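Local coordinates for histidine acid phosphatase (Bifidobacterium longum subsp. infantis, PDB 6RXD), which probably removes phosphate groups from inositol polyphosphates, including the hexakisphosphate, and from 2,3-bisphosphoglycerate, as a histidine acid phosphatase, at residues T199-V202 and K206-D209; K183-L188 and V193-G198. All blocks are in the same frame, centred on the assembly; numbering follows the deposited sequence.

Interaction 1. Residues T199-V202 and K206-D209; sequences TSKV and KAYD
At a loop-to-helix junction in the histidine acid phosphatase fold, Lys201 and Val202 turn back against Ala207 and Tyr208, the first turn of helix 206-220. The two backbones come nearest at Lys201 and Tyr208, whose CA atoms are 5.1 Å apart. Within these two segments the contact is one of van der Waals packing and carbonyl approach. The aliphatic part of Lys201 runs past the helix: its CD lies 3.9 Å from Ala207 CB and 3.5 Å from Ala207 O, and its CB is 4.2 Å from Tyr208 CB. Extended about chi2 and chi3, the chain leads away from the helix, and a bend at chi4 (66°) turns the ammonium group toward its partners. There NZ is held by Asn195 OD1 and by the carbonyl oxygens of Tyr189 and Lys192, three hydrogen bonds that account for the polar end of this buried lysine. Tyr208 has CG anti to the backbone N (chi1 178°), which lays the ring beside the 201-202 backbone, while its side chain also touches Val193 and Pro203. Two carbonyl oxygens approach the ring obliquely, that of Val202 near its root and that of Lys201 farther along. Replacing this tyrosine by an alanine would probably leave a gap against Lys201 O and Val193, because only CB would remain to pack on the loop. Val202 O is also hydrogen-bonded by Thr205 OG1, within the link that joins the segments. This same oxygen makes the closest approach of the pair, 3.2 Å from Tyr208 CB, whereas Lys201 O lies 3.5 Å from Tyr208 CD1.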
loop_
_atom_site.group_PDB
_atom_site.type_symbol
_atom_site.label_atom_id
_atom_site.label_comp_id
_atom_site.label_asym_id
_atom_site.label_seq_id
_atom_site.Cartn_x
_atom_site.Cartn_y
_atom_site.Cartn_z
ATOM N N THR A 199 9.979 11.577 16.148
ATOM C CA THR A 199 11.424 11.441 16.284
ATOM C C THR A 199 12.069 11.387 14.899
ATOM O O THR A 199 11.372 11.291 13.890
ATOM C CB THR A 199 11.817 10.191 17.095
ATOM O OG1 THR A 199 11.434 9.010 16.379
ATOM C CG2 THR A 199 11.126 10.196 18.453
ATOM N N SER A 200 13.396 11.466 14.851
ATOM C CA SER A 200 14.110 11.348 13.583
ATOM C C SER A 200 15.261 10.360 13.684
ATOM O O SER A 200 15.837 10.170 14.757
ATOM C CB SER A 200 14.630 12.708 13.122
ATOM O OG SER A 200 13.559 13.571 12.793
ATOM N N LYS A 201 15.588 9.724 12.563
ATOM C CA LYS A 201 16.739 8.838 12.511
ATOM C C LYS A 201 18.003 9.631 12.832
ATOM O O LYS A 201 18.081 10.829 12.545
ATOM C CB LYS A 201 16.820 8.144 11.151
ATOM C CG LYS A 201 15.611 7.245 10.891
ATOM C CD LYS A 201 15.628 6.656 9.502
ATOM C CE LYS A 201 14.475 5.660 9.325
ATOM N NZ LYS A 201 13.121 6.302 9.390
ATOM N N VAL A 202 18.971 8.968 13.459
ATOM C CA VAL A 202 20.148 9.640 14.013
ATOM C C VAL A 202 21.263 9.716 12.983
ATOM O O VAL A 202 21.677 8.688 12.455
ATOM C CB VAL A 202 20.661 8.880 15.246
ATOM C CG1 VAL A 202 21.986 9.463 15.738
ATOM C CG2 VAL A 202 19.619 8.920 16.347
ATOM N N LYS A 206 23.248 3.824 9.990
ATOM C CA LYS A 206 22.872 3.273 8.698
ATOM C C LYS A 206 21.472 3.720 8.293
ATOM O O LYS A 206 21.244 4.103 7.148
ATOM C CB LYS A 206 22.958 1.749 8.723
ATOM C CG LYS A 206 22.614 1.109 7.403
ATOM C CD LYS A 206 23.406 -0.164 7.194
ATOM C CE LYS A 206 23.260 -0.646 5.771
ATOM N NZ LYS A 206 23.426 0.479 4.807
ATOM N N ALA A 207 20.538 3.685 9.238
ATOM C CA ALA A 207 19.154 4.039 8.925
ATOM C C ALA A 207 19.056 5.466 8.381
ATOM O O ALA A 207 18.336 5.721 7.414
ATOM C CB ALA A 207 18.256 3.859 10.139
ATOM N N TYR A 208 19.796 6.390 8.987
ATOM C CA TYR A 208 19.766 7.776 8.537
ATOM C C TYR A 208 20.264 7.909 7.102
ATOM O O TYR A 208 19.634 8.578 6.281
ATOM C CB TYR A 208 20.607 8.656 9.465
ATOM C CG TYR A 208 20.656 10.108 9.031
ATOM C CD1 TYR A 208 19.708 11.014 9.477
ATOM C CD2 TYR A 208 21.649 10.567 8.178
ATOM C CE1 TYR A 208 19.744 12.342 9.086
ATOM C CE2 TYR A 208 21.691 11.897 7.777
ATOM C CZ TYR A 208 20.741 12.776 8.239
ATOM O OH TYR A 208 20.785 14.097 7.844
ATOM N N ASP A 209 21.403 7.283 6.802
ATOM C CA ASP A 209 22.004 7.411 5.481
ATOM C C ASP A 209 21.119 6.796 4.405
ATOM O O ASP A 209 20.987 7.343 3.313
ATOM C CB ASP A 209 23.398 6.778 5.450
ATOM C CG ASP A 209 24.463 7.689 6.054
ATOM O OD1 ASP A 209 24.277 8.927 6.042
ATOM O OD2 ASP A 209 25.483 7.165 6.548
#

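Interaction 2. Residues K183-L188 and V193-G198; sequences KNPDTL and VQNPDG
Lys183 NZ donates to Asp197 OD2 at 2.9 Å, a salt bridge that uses the carboxylate's anti lone pair, on the side away from OD1. The lysine bends at chi3 (-70°), bringing CE to 3.4 Å from Asp197 OD2, so the methylene next to the ammonium group also lies against the acid. Asp197 OD1 has a different partner, the hydroxyl of Thr199, and with both oxygens engaged the carboxylate is probably restrained in its rotation. The acid occupies the third position of a type I beta turn from Asn195 to Gly198, closed by Gly198 N donating to Asn195 O at 3.1 Å. Gly198 follows with a positive phi of 95°, where a CB would press on the carbonyl oxygen of Asp197. Facing this turn is the end of strand 181-183 and the short helix 185-188, with Asn184 at its N-cap. Pro185 meets Asn195 side chain to side chain at about a right angle: Pro185 CB is 3.2 Å from Asn195 OD1, and Pro185 CG lies 3.5 Å from Asn195 CG. The amide is tied down at both ends, its OD1 by Lys201 NZ and its ND2 by Thr199 OG1 and a water. That water, 3.0 Å from Asn195 ND2, also reaches Asp186 OD1 through a weak bond of 3.5 Å.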
loop_
_atom_site.group_PDB
_atom_site.type_symbol
_atom_site.label_atom_id
_atom_site.label_comp_id
_atom_site.label_asym_id
_atom_site.label_seq_id
_atom_site.Cartn_x
_atom_site.Cartn_y
_atom_site.Cartn_z
ATOM N N LYS A 183 7.179 0.222 17.929
ATOM C CA LYS A 183 7.537 1.101 16.820
ATOM C C LYS A 183 8.895 0.695 16.248
ATOM O O LYS A 183 9.877 0.556 16.989
ATOM C CB LYS A 183 7.542 2.561 17.289
ATOM C CG LYS A 183 6.150 3.093 17.605
ATOM C CD LYS A 183 6.165 4.588 17.932
ATOM C CE LYS A 183 6.842 4.872 19.267
ATOM N NZ LYS A 183 6.614 6.294 19.679
ATOM N N ASN A 184 8.942 0.462 14.939
ATOM C CA ASN A 184 10.196 0.108 14.273
ATOM C C ASN A 184 10.332 0.829 12.937
ATOM O O ASN A 184 10.202 0.219 11.874
ATOM C CB ASN A 184 10.289 -1.409 14.059
ATOM C CG ASN A 184 11.705 -1.875 13.794
ATOM O OD1 ASN A 184 12.581 -1.079 13.439
ATOM N ND2 ASN A 184 11.939 -3.171 13.960
ATOM N N PRO A 185 10.616 2.135 12.980
ATOM C CA PRO A 185 10.647 2.879 11.720
ATOM C C PRO A 185 11.908 2.609 10.894
ATOM O O PRO A 185 11.957 3.044 9.743
ATOM C CB PRO A 185 10.600 4.342 12.189
ATOM C CG PRO A 185 11.177 4.316 13.561
ATOM C CD PRO A 185 10.711 3.022 14.153
ATOM N N ASP A 186 12.900 1.908 11.445
ATOM C CA ASP A 186 14.072 1.554 10.653
ATOM C C ASP A 186 13.725 0.476 9.642
ATOM O O ASP A 186 14.308 0.409 8.564
ATOM C CB ASP A 186 15.221 1.063 11.535
ATOM C CG ASP A 186 15.803 2.162 12.399
ATOM O OD1 ASP A 186 15.453 3.338 12.176
ATOM O OD2 ASP A 186 16.622 1.842 13.290
ATOM N N THR A 187 12.765 -0.369 9.987
ATOM C CA THR A 187 12.374 -1.423 9.050
ATOM C C THR A 187 11.036 -1.144 8.382
ATOM O O THR A 187 10.721 -1.754 7.368
ATOM C CB THR A 187 12.293 -2.802 9.723
ATOM O OG1 THR A 187 11.254 -2.790 10.702
ATOM C CG2 THR A 187 13.621 -3.179 10.387
ATOM N N LEU A 188 10.245 -0.236 8.949
ATOM C CA LEU A 188 8.913 0.020 8.423
ATOM C C LEU A 188 8.681 1.470 7.989
ATOM O O LEU A 188 7.573 1.836 7.598
ATOM C CB LEU A 188 7.851 -0.398 9.445
ATOM C CG LEU A 188 7.959 -1.853 9.935
ATOM C CD1 LEU A 188 6.983 -2.109 11.082
ATOM C CD2 LEU A 188 7.690 -2.830 8.795
ATOM N N VAL A 193 13.840 10.284 6.801
ATOM C CA VAL A 193 14.594 10.552 8.016
ATOM C C VAL A 193 13.642 10.802 9.177
ATOM O O VAL A 193 13.873 10.345 10.301
ATOM C CB VAL A 193 15.554 11.742 7.821
ATOM C CG1 VAL A 193 16.091 12.246 9.168
ATOM C CG2 VAL A 193 16.704 11.345 6.902
ATOM N N GLN A 194 12.558 11.519 8.896
ATOM C CA GLN A 194 11.567 11.842 9.912
ATOM C C GLN A 194 10.628 10.669 10.167
ATOM O O GLN A 194 9.891 10.253 9.270
ATOM C CB GLN A 194 10.745 13.066 9.490
ATOM C CG GLN A 194 11.559 14.337 9.292
ATOM C CD GLN A 194 12.480 14.281 8.087
ATOM O OE1 GLN A 194 12.164 13.649 7.073
ATOM N NE2 GLN A 194 13.638 14.936 8.197
ATOM N N ASN A 195 10.651 10.150 11.394
ATOM C CA ASN A 195 9.772 9.060 11.797
ATOM C C ASN A 195 8.369 9.564 12.087
ATOM O O ASN A 195 8.193 10.717 12.487
ATOM C CB ASN A 195 10.341 8.359 13.038
ATOM C CG ASN A 195 11.687 7.731 12.778
ATOM O OD1 ASN A 195 11.945 7.241 11.680
ATOM N ND2 ASN A 195 12.559 7.737 13.787
ATOM N N PRO A 196 7.357 8.709 11.888
ATOM C CA PRO A 196 5.964 9.123 12.115
ATOM C C PRO A 196 5.676 9.598 13.546
ATOM O O PRO A 196 4.778 10.419 13.732
ATOM C CB PRO A 196 5.167 7.846 11.832
ATOM C CG PRO A 196 6.045 7.016 10.954
ATOM C CD PRO A 196 7.459 7.363 11.290
ATOM N N ASP A 197 6.408 9.095 14.536
ATOM C CA ASP A 197 6.148 9.448 15.936
ATOM C C ASP A 197 6.760 10.789 16.353
ATOM O O ASP A 197 6.722 11.159 17.524
ATOM C CB ASP A 197 6.609 8.326 16.884
ATOM C CG ASP A 197 8.123 8.258 17.038
ATOM O OD1 ASP A 197 8.852 8.919 16.266
ATOM O OD2 ASP A 197 8.593 7.524 17.939
ATOM N N GLY A 198 7.342 11.503 15.399
ATOM C CA GLY A 198 7.925 12.799 15.697
ATOM C C GLY A 198 9.412 12.773 15.989
ATOM O O GLY A 198 10.038 13.826 16.091
HETATM O O HOH W 1 14.942 6.011 14.319
#

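Interactions 1 and 2 follow each other along the chain, their centres 9 Å apart, and Lys201 joins them. Its NZ is 2.7 Å from Asn195 OD1, so the lysine whose stem packs on 206-209 fixes the amide that lies on Pro185. Its backbone N, 2.9 Å from Val193 O, probably ties 199-202 to 193-198 by a second hydrogen bond. The helices also touch directly, Ala207 CB standing 3.5 Å from Asp186 OD1. Interaction 1 is remote from the annotated metal sites. In interaction 2 the Lys183 side chain is about 11 Å from that of Asp180, a zinc ligand seen crystallographically in this protein, though no zinc is bound there to this chain in the model.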